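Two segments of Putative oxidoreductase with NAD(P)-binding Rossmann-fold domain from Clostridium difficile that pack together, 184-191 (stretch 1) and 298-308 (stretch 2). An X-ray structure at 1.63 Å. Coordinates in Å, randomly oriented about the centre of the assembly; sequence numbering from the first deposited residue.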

# COMPACT_ATOMS: atom_id res chain seq x y z
N GLU A 184 -5.52 -13.33 31.62
CA GLU A 184 -6.58 -12.80 32.45
C GLU A 184 -7.14 -11.54 31.79
O GLU A 184 -6.37 -10.74 31.27
CB GLU A 184 -6.02 -12.39 33.81
CG GLU A 184 -5.47 -13.53 34.66
CD GLU A 184 -6.56 -14.30 35.40
OE1 GLU A 184 -7.69 -14.40 34.88
OE2 GLU A 184 -6.28 -14.80 36.51
N ILE A 185 -8.46 -11.34 31.84
CA ILE A 185 -9.05 -10.09 31.33
C ILE A 185 -8.64 -8.90 32.19
O ILE A 185 -8.89 -8.90 33.40
CB ILE A 185 -10.58 -10.17 31.28
CG1 ILE A 185 -11.02 -11.18 30.24
CG2 ILE A 185 -11.19 -8.80 30.94
CD1 ILE A 185 -12.52 -11.42 30.23
N SER A 186 -7.99 -7.91 31.58
CA SER A 186 -7.54 -6.71 32.30
C SER A 186 -8.18 -5.42 31.80
O SER A 186 -7.85 -4.32 32.28
CB SER A 186 -6.01 -6.58 32.21
OG SER A 186 -5.60 -6.44 30.86
N GLY A 187 -9.11 -5.54 30.85
CA GLY A 187 -9.83 -4.40 30.31
C GLY A 187 -10.93 -4.91 29.40
O GLY A 187 -10.77 -5.99 28.79
N GLU A 188 -12.03 -4.17 29.36
CA GLU A 188 -13.21 -4.49 28.54
C GLU A 188 -13.99 -3.24 28.13
O GLU A 188 -14.22 -2.33 28.95
CB GLU A 188 -14.17 -5.44 29.30
CG GLU A 188 -15.51 -5.65 28.59
CD GLU A 188 -16.45 -6.59 29.32
OE1 GLU A 188 -16.22 -7.82 29.26
OE2 GLU A 188 -17.44 -6.09 29.94
N ASP A 189 -14.38 -3.20 26.85
CA ASP A 189 -15.38 -2.26 26.36
C ASP A 189 -16.49 -3.14 25.81
O ASP A 189 -16.24 -4.09 25.08
CB ASP A 189 -14.87 -1.41 25.19
CG ASP A 189 -13.68 -0.54 25.54
OD1 ASP A 189 -13.62 -0.03 26.67
OD2 ASP A 189 -12.82 -0.36 24.65
N LEU A 190 -17.74 -2.84 26.16
CA LEU A 190 -18.82 -3.60 25.57
C LEU A 190 -19.97 -2.64 25.34
O LEU A 190 -20.62 -2.22 26.29
CB LEU A 190 -19.21 -4.78 26.44
CG LEU A 190 -20.38 -5.61 25.91
CD1 LEU A 190 -19.98 -6.35 24.65
CD2 LEU A 190 -20.86 -6.58 26.98
N PHE A 191 -20.20 -2.29 24.07
CA PHE A 191 -21.20 -1.30 23.69
C PHE A 191 -22.34 -1.97 22.95
O PHE A 191 -22.12 -2.66 21.93
CB PHE A 191 -20.59 -0.20 22.81
CG PHE A 191 -19.36 0.46 23.38
CD1 PHE A 191 -19.12 0.50 24.77
CD2 PHE A 191 -18.43 1.08 22.54
CE1 PHE A 191 -17.98 1.11 25.28
CE2 PHE A 191 -17.29 1.71 23.05
CZ PHE A 191 -17.07 1.71 24.43
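Stretch 2 298-308: RLLEKIINSVK

Stretch 2 is the end of the chain. It continues a helix that begins earlier, and its C-terminal part is loop or turn. Stretch 1 is a strand throughout. The helix runs broadly the same way as the strand, with 44° between their N-to-C directions and a signed crossing angle of -44°. The axes approach to 11.1 Å, so side chains, not backbones, make the contact. The register is regular: the CA atoms of Ile185 and Leu299, of Glu188 and Ile303, and of Leu190 and Val307 each lie 9.0 Å apart.

Three strand residues face stretch 2: Ile185, Glu188 and Leu190. Each has its CA-to-CB bond directed toward it. Ser186, Gly187, Asp189 and Phe191 make no contact with it.

Ile185 is in the m, t conformation. This extends Ile185 CD1 to the helix, where it lies 3.6 Å from Leu299 CD1 and 3.7 Å from Ile303 CG1. Leu299 is t, p, and its CA-to-CB bond also points toward the strand. Ile303 is m, t. Its CA-to-CB bond points sideways, yet the branched side chain still reaches two strand residues: CG1 meets Ile185, and Ile303 CG2 lies 3.4 Å from Glu188 OE1.

Glu188 is t at both chi1 and chi2. The extended chain carries its carboxylate past Ile303 toward Ser306. Glu188 OE2 and Ser306 OG are 4.4 Å apart, too far for a direct hydrogen bond. Two waters fill the gap. Water 2 donates to Glu188 OE1 at 2.7 Å and to Ser306 OG at 2.7 Å. Water 3 donates to Glu188 OE2 at 2.6 Å and to Ser306 OG at 2.9 Å. The p rotamer of Ser306 turns OG back to the helix backbone, where Ser306 OG donates to Ile303 O at 2.7 Å. The hydroxyl is thus a donor to the helix and an acceptor from both waters.

Leu190 is t, p. Leu190 CD2 lies 3.5 Å from Val307 CG2, an apolar contact just beyond the serine. Val307 is t, with its CA-to-CB bond sideways.

At the other end, the CA-to-CB bond of Lys302 points sideways, but the end of its side chain comes nearer the strand. Its chi2 and chi3 lie between wells, at 147° and 136°. Lys302 NZ donates to water 1 at 2.5 Å. The same water accepts from Ile185 N at 3.2 Å and donates a weak bond to Glu184 OE1 at 3.5 Å. No direct hydrogen bond joins the stretches; apolar contacts and bridging waters link them, with 277 Å² buried in total.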

# COMPACT_ATOMS: atom_id res chain seq x y z
N ARG A 298 -15.66 -20.58 26.98
CA ARG A 298 -15.69 -20.45 28.43
C ARG A 298 -15.39 -19.01 28.82
O ARG A 298 -16.07 -18.44 29.67
CB ARG A 298 -14.69 -21.42 29.07
CG ARG A 298 -14.80 -21.54 30.54
CD ARG A 298 -13.64 -22.37 31.11
NE ARG A 298 -13.65 -23.75 30.63
CZ ARG A 298 -14.51 -24.70 31.02
NH1 ARG A 298 -15.46 -24.44 31.91
NH2 ARG A 298 -14.41 -25.92 30.51
N LEU A 299 -14.41 -18.40 28.17
CA LEU A 299 -14.06 -17.03 28.47
C LEU A 299 -15.22 -16.12 28.09
O LEU A 299 -15.58 -15.21 28.84
CB LEU A 299 -12.78 -16.64 27.75
CG LEU A 299 -12.23 -15.23 27.98
CD1 LEU A 299 -12.20 -14.92 29.46
CD2 LEU A 299 -10.84 -15.14 27.37
N LEU A 300 -15.84 -16.39 26.95
CA LEU A 300 -17.00 -15.59 26.51
C LEU A 300 -18.22 -15.72 27.43
O LEU A 300 -18.93 -14.73 27.64
CB LEU A 300 -17.38 -15.93 25.07
CG LEU A 300 -16.35 -15.48 24.03
CD1 LEU A 300 -16.71 -15.99 22.65
CD2 LEU A 300 -16.23 -13.96 24.03
N GLU A 301 -18.46 -16.91 27.97
CA GLU A 301 -19.55 -17.09 28.92
C GLU A 301 -19.32 -16.26 30.18
O GLU A 301 -20.25 -15.67 30.73
CB GLU A 301 -19.75 -18.59 29.26
CG GLU A 301 -20.44 -19.36 28.16
CD GLU A 301 -21.00 -20.74 28.61
OE1 GLU A 301 -20.85 -21.13 29.79
OE2 GLU A 301 -21.61 -21.41 27.76
N LYS A 302 -18.07 -16.18 30.62
CA LYS A 302 -17.72 -15.35 31.77
C LYS A 302 -18.01 -13.87 31.46
O LYS A 302 -18.60 -13.15 32.28
CB LYS A 302 -16.26 -15.63 32.11
CG LYS A 302 -15.66 -14.97 33.34
CD LYS A 302 -14.61 -15.93 33.95
CE LYS A 302 -13.33 -15.24 34.35
NZ LYS A 302 -12.50 -15.03 33.12
N ILE A 303 -17.65 -13.43 30.26
CA ILE A 303 -17.93 -12.07 29.83
C ILE A 303 -19.45 -11.82 29.76
O ILE A 303 -19.96 -10.81 30.29
CB ILE A 303 -17.29 -11.82 28.45
CG1 ILE A 303 -15.77 -11.83 28.57
CG2 ILE A 303 -17.76 -10.53 27.86
CD1 ILE A 303 -15.08 -11.98 27.24
N ILE A 304 -20.17 -12.72 29.11
CA ILE A 304 -21.62 -12.62 28.98
C ILE A 304 -22.30 -12.57 30.37
O ILE A 304 -23.20 -11.75 30.61
CB ILE A 304 -22.19 -13.76 28.14
CG1 ILE A 304 -21.76 -13.59 26.67
CG2 ILE A 304 -23.72 -13.80 28.25
CD1 ILE A 304 -21.88 -14.84 25.82
N ASN A 305 -21.84 -13.41 31.28
CA ASN A 305 -22.43 -13.46 32.63
C ASN A 305 -22.10 -12.25 33.51
O ASN A 305 -22.79 -12.00 34.52
CB ASN A 305 -22.02 -14.77 33.33
CG ASN A 305 -22.73 -15.99 32.73
OD1 ASN A 305 -23.88 -15.89 32.28
ND2 ASN A 305 -22.06 -17.13 32.73
N SER A 306 -21.08 -11.49 33.14
CA SER A 306 -20.69 -10.30 33.89
C SER A 306 -21.53 -9.09 33.49
O SER A 306 -21.41 -8.04 34.12
CB SER A 306 -19.20 -9.97 33.68
OG SER A 306 -18.98 -9.43 32.39
N VAL A 307 -22.35 -9.23 32.45
CA VAL A 307 -23.20 -8.14 31.96
C VAL A 307 -24.45 -8.02 32.82
O VAL A 307 -25.32 -8.88 32.79
CB VAL A 307 -23.63 -8.37 30.50
CG1 VAL A 307 -24.60 -7.28 30.05
CG2 VAL A 307 -22.41 -8.42 29.58
N LYS A 308 -24.53 -6.92 33.57
CA LYS A 308 -25.63 -6.65 34.50
C LYS A 308 -26.96 -6.45 33.77
O LYS A 308 -27.45 -5.33 33.61
CB LYS A 308 -25.31 -5.41 35.34
CG LYS A 308 -24.00 -5.48 36.11
CD LYS A 308 -23.70 -4.15 36.79
CE LYS A 308 -22.28 -4.11 37.35
NZ LYS A 308 -21.98 -2.78 37.96
OXT LYS A 308 -27.59 -7.41 33.33
O HOH W 1 -10.38 -13.70 32.83
O HOH W 2 -16.46 -9.25 31.50
O HOH W 3 -19.33 -6.63 31.65